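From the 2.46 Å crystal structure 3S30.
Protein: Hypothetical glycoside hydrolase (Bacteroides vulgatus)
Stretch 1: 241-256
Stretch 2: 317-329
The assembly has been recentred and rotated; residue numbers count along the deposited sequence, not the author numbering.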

# COMPACT_ATOMS: atom_id res chain seq x y z
N ASN A 241 -2.46 16.80 -18.63
CA ASN A 241 -2.66 17.56 -17.37
C ASN A 241 -3.83 17.02 -16.54
O ASN A 241 -4.38 17.73 -15.71
N ARG A 242 -4.22 15.77 -16.78
CA ARG A 242 -5.14 15.09 -15.90
C ARG A 242 -4.59 15.12 -14.47
O ARG A 242 -3.38 15.02 -14.22
N LYS A 243 -5.50 15.29 -13.52
CA LYS A 243 -5.12 15.45 -12.13
C LYS A 243 -5.12 14.05 -11.50
O LYS A 243 -6.17 13.42 -11.39
N ASP A 244 -3.94 13.58 -11.11
CA ASP A 244 -3.78 12.28 -10.47
C ASP A 244 -4.49 12.27 -9.12
O ASP A 244 -4.57 13.31 -8.43
N VAL A 245 -5.02 11.10 -8.75
CA VAL A 245 -5.58 10.92 -7.41
C VAL A 245 -4.92 9.73 -6.76
O VAL A 245 -4.42 8.83 -7.44
N PHE A 246 -4.89 9.75 -5.43
CA PHE A 246 -4.25 8.71 -4.65
C PHE A 246 -5.30 7.76 -4.10
O PHE A 246 -6.50 8.03 -4.21
N ASN A 247 -4.87 6.66 -3.50
CA ASN A 247 -5.83 5.75 -2.87
C ASN A 247 -5.35 5.34 -1.49
O ASN A 247 -4.16 5.22 -1.24
N ILE A 248 -6.30 5.17 -0.58
CA ILE A 248 -6.07 4.58 0.73
C ILE A 248 -7.25 3.65 0.99
O ILE A 248 -8.42 4.06 0.84
N TYR A 249 -6.95 2.41 1.35
CA TYR A 249 -7.98 1.48 1.80
C TYR A 249 -7.41 0.35 2.68
O TYR A 249 -6.19 0.19 2.82
N ALA A 250 -8.32 -0.42 3.28
CA ALA A 250 -7.95 -1.54 4.12
C ALA A 250 -8.93 -2.67 3.90
O ALA A 250 -10.11 -2.42 3.63
N LEU A 251 -8.44 -3.89 4.04
CA LEU A 251 -9.22 -5.08 3.79
C LEU A 251 -9.24 -5.96 5.04
O LEU A 251 -8.26 -6.00 5.79
N PHE A 252 -10.36 -6.64 5.25
CA PHE A 252 -10.48 -7.67 6.28
C PHE A 252 -11.21 -8.84 5.66
O PHE A 252 -12.35 -8.68 5.19
N TYR A 253 -10.58 -10.00 5.62
CA TYR A 253 -11.21 -11.15 4.97
C TYR A 253 -10.95 -12.48 5.64
O TYR A 253 -10.06 -12.63 6.48
N GLU A 254 -11.76 -13.45 5.25
CA GLU A 254 -11.72 -14.79 5.79
C GLU A 254 -10.88 -15.65 4.86
O GLU A 254 -11.14 -15.69 3.66
N LYS A 255 -9.86 -16.31 5.39
CA LYS A 255 -9.05 -17.23 4.59
C LYS A 255 -9.78 -18.53 4.33
O LYS A 255 -10.65 -18.94 5.11
N THR A 256 -9.46 -19.16 3.20
CA THR A 256 -9.86 -20.55 2.92
C THR A 256 -8.65 -21.30 2.35
O THR A 256 -7.65 -20.68 1.98
N TYR A 317 -8.21 -15.23 9.64
CA TYR A 317 -8.62 -13.97 9.04
C TYR A 317 -7.40 -13.11 8.82
O TYR A 317 -6.54 -13.00 9.70
N ASN A 318 -7.32 -12.50 7.64
CA ASN A 318 -6.23 -11.59 7.31
C ASN A 318 -6.74 -10.15 7.23
O ASN A 318 -7.90 -9.91 6.88
N VAL A 319 -5.88 -9.21 7.61
CA VAL A 319 -6.13 -7.81 7.38
C VAL A 319 -5.06 -7.29 6.44
O VAL A 319 -3.99 -7.89 6.29
N SER A 320 -5.37 -6.17 5.79
CA SER A 320 -4.39 -5.44 5.01
C SER A 320 -4.73 -3.96 4.99
O SER A 320 -5.87 -3.58 5.23
N ILE A 321 -3.70 -3.16 4.77
CA ILE A 321 -3.79 -1.74 4.57
C ILE A 321 -3.01 -1.49 3.29
O ILE A 321 -1.89 -1.98 3.13
N VAL A 322 -3.61 -0.75 2.35
CA VAL A 322 -2.94 -0.46 1.11
C VAL A 322 -2.97 1.04 0.90
O VAL A 322 -4.02 1.66 1.02
N LEU A 323 -1.81 1.62 0.60
CA LEU A 323 -1.67 3.05 0.39
C LEU A 323 -0.98 3.28 -0.97
O LEU A 323 -0.04 2.57 -1.31
N SER A 324 -1.44 4.27 -1.75
CA SER A 324 -0.83 4.53 -3.06
C SER A 324 -0.91 5.99 -3.46
O SER A 324 -1.96 6.60 -3.33
N ALA A 325 0.19 6.54 -3.97
CA ALA A 325 0.22 7.93 -4.47
C ALA A 325 -0.59 8.12 -5.76
O ALA A 325 -1.03 9.23 -6.06
N SER A 326 -0.79 7.04 -6.51
CA SER A 326 -1.57 7.08 -7.75
C SER A 326 -2.61 5.95 -7.81
O SER A 326 -2.26 4.80 -8.02
N LYS A 327 -3.88 6.30 -7.62
CA LYS A 327 -4.96 5.32 -7.59
C LYS A 327 -4.83 4.26 -8.69
O LYS A 327 -4.95 3.06 -8.41
N ASP A 328 -4.61 4.72 -9.92
CA ASP A 328 -4.60 3.84 -11.08
C ASP A 328 -3.20 3.45 -11.56
O ASP A 328 -3.05 2.90 -12.65
N GLY A 329 -2.19 3.69 -10.73
CA GLY A 329 -0.81 3.36 -11.04
C GLY A 329 -0.55 1.87 -11.14
O GLY A 329 0.47 1.46 -11.67

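Side-chain packing between residues 241-256 and 317-329, two stretches whose strands 247-254 and 317-324 run antiparallel, so that side chains pair across the sheet on alternating faces. Asn241, Lys243 and Thr256 stay out of reach. Arg242 points toward the second stretch with an extended side chain (chi1 to chi3 all t), and its NH2 lies 3.8 Å from Asp328 OD2, a long salt bridge. Asp244 (t) also points toward the other stretch and clasps the turn there: its OD2 accepts a 2.6 Å hydrogen bond from Ser326 OG, while its OD1 accepts one of 2.7 Å from water 1, which in turn accepts a 2.7 Å bond from Asp328 N. The carboxylate thus holds the Ser326-Gly329 type I turn directly and through water. Val245 (m) points sideways, with CG2 3.7 Å from Lys327 CB, beside the 2.6 Å hydrogen bond from Lys327 N to Val245 O. Lys327 itself leads its end away, into a long salt bridge of 3.6 Å between its NZ and Asp328 OD1. Phe246 (p) sends its ring away, leaving CB 3.1 Å from Ser324 O. Within the strand, Asn247 (t) shares a face with Ser324 and lies near the turn, its CB 4.3 Å from Lys327 CB. Ile248 (mt) is on the other face, where its CG2 meets Leu323 CD2 at 3.6 Å. Tyr249 (p) folds its ring over its cross-strand neighbour: Val322 CB sits over one face, 3.5 Å from Tyr249 CZ, in a CH-pi contact. Ala250 leaves a looser contact, with CB 4.3 Å from Ile321 CG1. Leu251 (mt) approaches Ser320 (t) through their CB atoms, 4.4 Å apart. Phe252 (t) reaches along the sheet to Tyr317 (m), with Phe252 CZ 3.8 Å from Tyr317 CD2; the ring planes are near parallel but slid apart, so overlap is slight. Tyr253 (p) repeats the Tyr249 arrangement: Asn318 CB lies over one ring face in a CH-pi contact, and Asn318 ND2 donates a 3.2 Å hydrogen bond to Tyr253 OH. Glu254 (tt) extends alongside Tyr317, whose OH gives a weak 2.9 Å hydrogen bond to Glu254 OE1. Lys255 (m) starts sideways, but its end comes nearer, and NZ donates a 2.9 Å hydrogen bond to Asn318 OD1; the Asn318 amide, with chi1 m, therefore engages Tyr253 and Lys255 through its two polar atoms.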

# COMPACT_ATOMS: atom_id res chain seq x y z
CB ASN A 241 -2.84 19.06 -17.62
CG ASN A 241 -4.19 19.41 -18.24
OD1 ASN A 241 -4.76 18.61 -18.97
ND2 ASN A 241 -4.70 20.61 -17.96
CB ARG A 242 -5.37 13.65 -16.36
CG ARG A 242 -6.33 12.88 -15.49
CD ARG A 242 -6.58 11.50 -16.04
NE ARG A 242 -7.19 10.61 -15.05
CZ ARG A 242 -7.41 9.31 -15.23
NH1 ARG A 242 -7.07 8.70 -16.36
NH2 ARG A 242 -7.99 8.61 -14.26
CB LYS A 243 -6.10 16.40 -11.43
CG LYS A 243 -5.55 17.05 -10.17
CD LYS A 243 -4.50 18.13 -10.48
CE LYS A 243 -5.12 19.37 -11.13
NZ LYS A 243 -4.13 20.47 -11.33
CB ASP A 244 -2.29 11.97 -10.27
CG ASP A 244 -2.00 10.48 -10.10
OD1 ASP A 244 -2.94 9.64 -10.13
OD2 ASP A 244 -0.80 10.15 -9.94
CB VAL A 245 -7.16 10.81 -7.40
CG1 VAL A 245 -7.79 12.00 -8.18
CG2 VAL A 245 -7.64 9.45 -7.97
CB PHE A 246 -3.44 9.33 -3.50
CG PHE A 246 -4.28 9.96 -2.39
CD1 PHE A 246 -4.68 9.20 -1.30
CD2 PHE A 246 -4.61 11.30 -2.42
CE1 PHE A 246 -5.42 9.78 -0.25
CE2 PHE A 246 -5.35 11.88 -1.38
CZ PHE A 246 -5.75 11.11 -0.30
CB ASN A 247 -6.11 4.53 -3.76
CG ASN A 247 -7.46 3.86 -3.44
OD1 ASN A 247 -8.17 4.27 -2.53
ND2 ASN A 247 -7.80 2.81 -4.18
CB ILE A 248 -6.00 5.65 1.85
CG1 ILE A 248 -4.78 6.56 1.67
CG2 ILE A 248 -5.94 4.99 3.26
CD1 ILE A 248 -4.64 7.62 2.81
CB TYR A 249 -8.75 0.89 0.61
CG TYR A 249 -7.95 -0.01 -0.30
CD1 TYR A 249 -7.20 0.51 -1.34
CD2 TYR A 249 -7.97 -1.40 -0.15
CE1 TYR A 249 -6.48 -0.30 -2.19
CE2 TYR A 249 -7.25 -2.22 -0.99
CZ TYR A 249 -6.49 -1.66 -2.01
OH TYR A 249 -5.77 -2.46 -2.88
CB ALA A 250 -7.91 -1.13 5.59
CB LEU A 251 -8.60 -5.86 2.63
CG LEU A 251 -8.38 -5.11 1.32
CD1 LEU A 251 -7.47 -5.89 0.38
CD2 LEU A 251 -9.71 -4.81 0.64
CB PHE A 252 -11.26 -7.12 7.48
CG PHE A 252 -11.37 -8.09 8.63
CD1 PHE A 252 -10.23 -8.60 9.24
CD2 PHE A 252 -12.62 -8.47 9.11
CE1 PHE A 252 -10.33 -9.49 10.31
CE2 PHE A 252 -12.73 -9.36 10.18
CZ PHE A 252 -11.59 -9.87 10.78
CB TYR A 253 -10.79 -11.21 3.49
CG TYR A 253 -9.31 -11.38 3.26
CD1 TYR A 253 -8.73 -12.65 3.24
CD2 TYR A 253 -8.49 -10.29 3.01
CE1 TYR A 253 -7.37 -12.81 3.01
CE2 TYR A 253 -7.13 -10.44 2.78
CZ TYR A 253 -6.58 -11.70 2.78
OH TYR A 253 -5.23 -11.86 2.55
CB GLU A 254 -13.14 -15.32 5.91
CG GLU A 254 -13.27 -16.65 6.59
CD GLU A 254 -14.72 -17.07 6.77
OE1 GLU A 254 -15.58 -16.19 6.99
OE2 GLU A 254 -14.98 -18.29 6.68
CB LYS A 255 -7.71 -17.51 5.28
CG LYS A 255 -6.72 -16.34 5.17
CD LYS A 255 -5.40 -16.64 5.84
CE LYS A 255 -5.48 -16.49 7.35
NZ LYS A 255 -4.14 -16.33 7.97
CB THR A 256 -11.03 -20.64 1.91
OG1 THR A 256 -10.76 -19.80 0.79
CG2 THR A 256 -12.35 -20.24 2.57
CB TYR A 317 -9.62 -13.24 9.95
CG TYR A 317 -11.01 -13.81 9.88
CD1 TYR A 317 -11.37 -14.92 10.62
CD2 TYR A 317 -11.97 -13.24 9.06
CE1 TYR A 317 -12.65 -15.45 10.54
CE2 TYR A 317 -13.25 -13.75 8.98
CZ TYR A 317 -13.58 -14.86 9.72
OH TYR A 317 -14.86 -15.38 9.63
CB ASN A 318 -5.61 -11.98 5.96
CG ASN A 318 -4.49 -13.00 6.09
OD1 ASN A 318 -4.24 -13.55 7.16
ND2 ASN A 318 -3.80 -13.25 4.99
CB VAL A 319 -6.11 -6.97 8.68
CG1 VAL A 319 -4.65 -6.61 9.10
CG2 VAL A 319 -6.93 -5.71 8.51
CB SER A 320 -4.31 -5.96 3.58
OG SER A 320 -3.13 -5.47 2.94
CB ILE A 321 -3.12 -0.97 5.72
CG1 ILE A 321 -3.89 -1.19 7.04
CG2 ILE A 321 -2.98 0.52 5.37
CD1 ILE A 321 -3.16 -0.69 8.23
CB VAL A 322 -3.59 -1.19 -0.09
CG1 VAL A 322 -2.77 -0.96 -1.36
CG2 VAL A 322 -3.76 -2.71 0.19
CB LEU A 323 -0.83 3.65 1.52
CG LEU A 323 -1.25 3.21 2.93
CD1 LEU A 323 -0.16 3.47 3.97
CD2 LEU A 323 -2.56 3.89 3.32
CB SER A 324 -1.52 3.69 -4.15
OG SER A 324 -0.85 3.84 -5.40
CB ALA A 325 1.65 8.40 -4.69
CB SER A 326 -0.64 7.02 -8.98
OG SER A 326 0.35 8.04 -8.92
CB LYS A 327 -6.32 6.02 -7.74
CG LYS A 327 -7.51 5.04 -7.87
CD LYS A 327 -8.85 5.79 -7.97
CE LYS A 327 -10.04 4.81 -7.89
NZ LYS A 327 -9.91 3.63 -8.82
CB ASP A 328 -5.41 4.46 -12.21
CG ASP A 328 -6.91 4.37 -11.98
OD1 ASP A 328 -7.37 3.35 -11.41
OD2 ASP A 328 -7.64 5.30 -12.38
O HOH W 1 -3.61 7.05 -10.73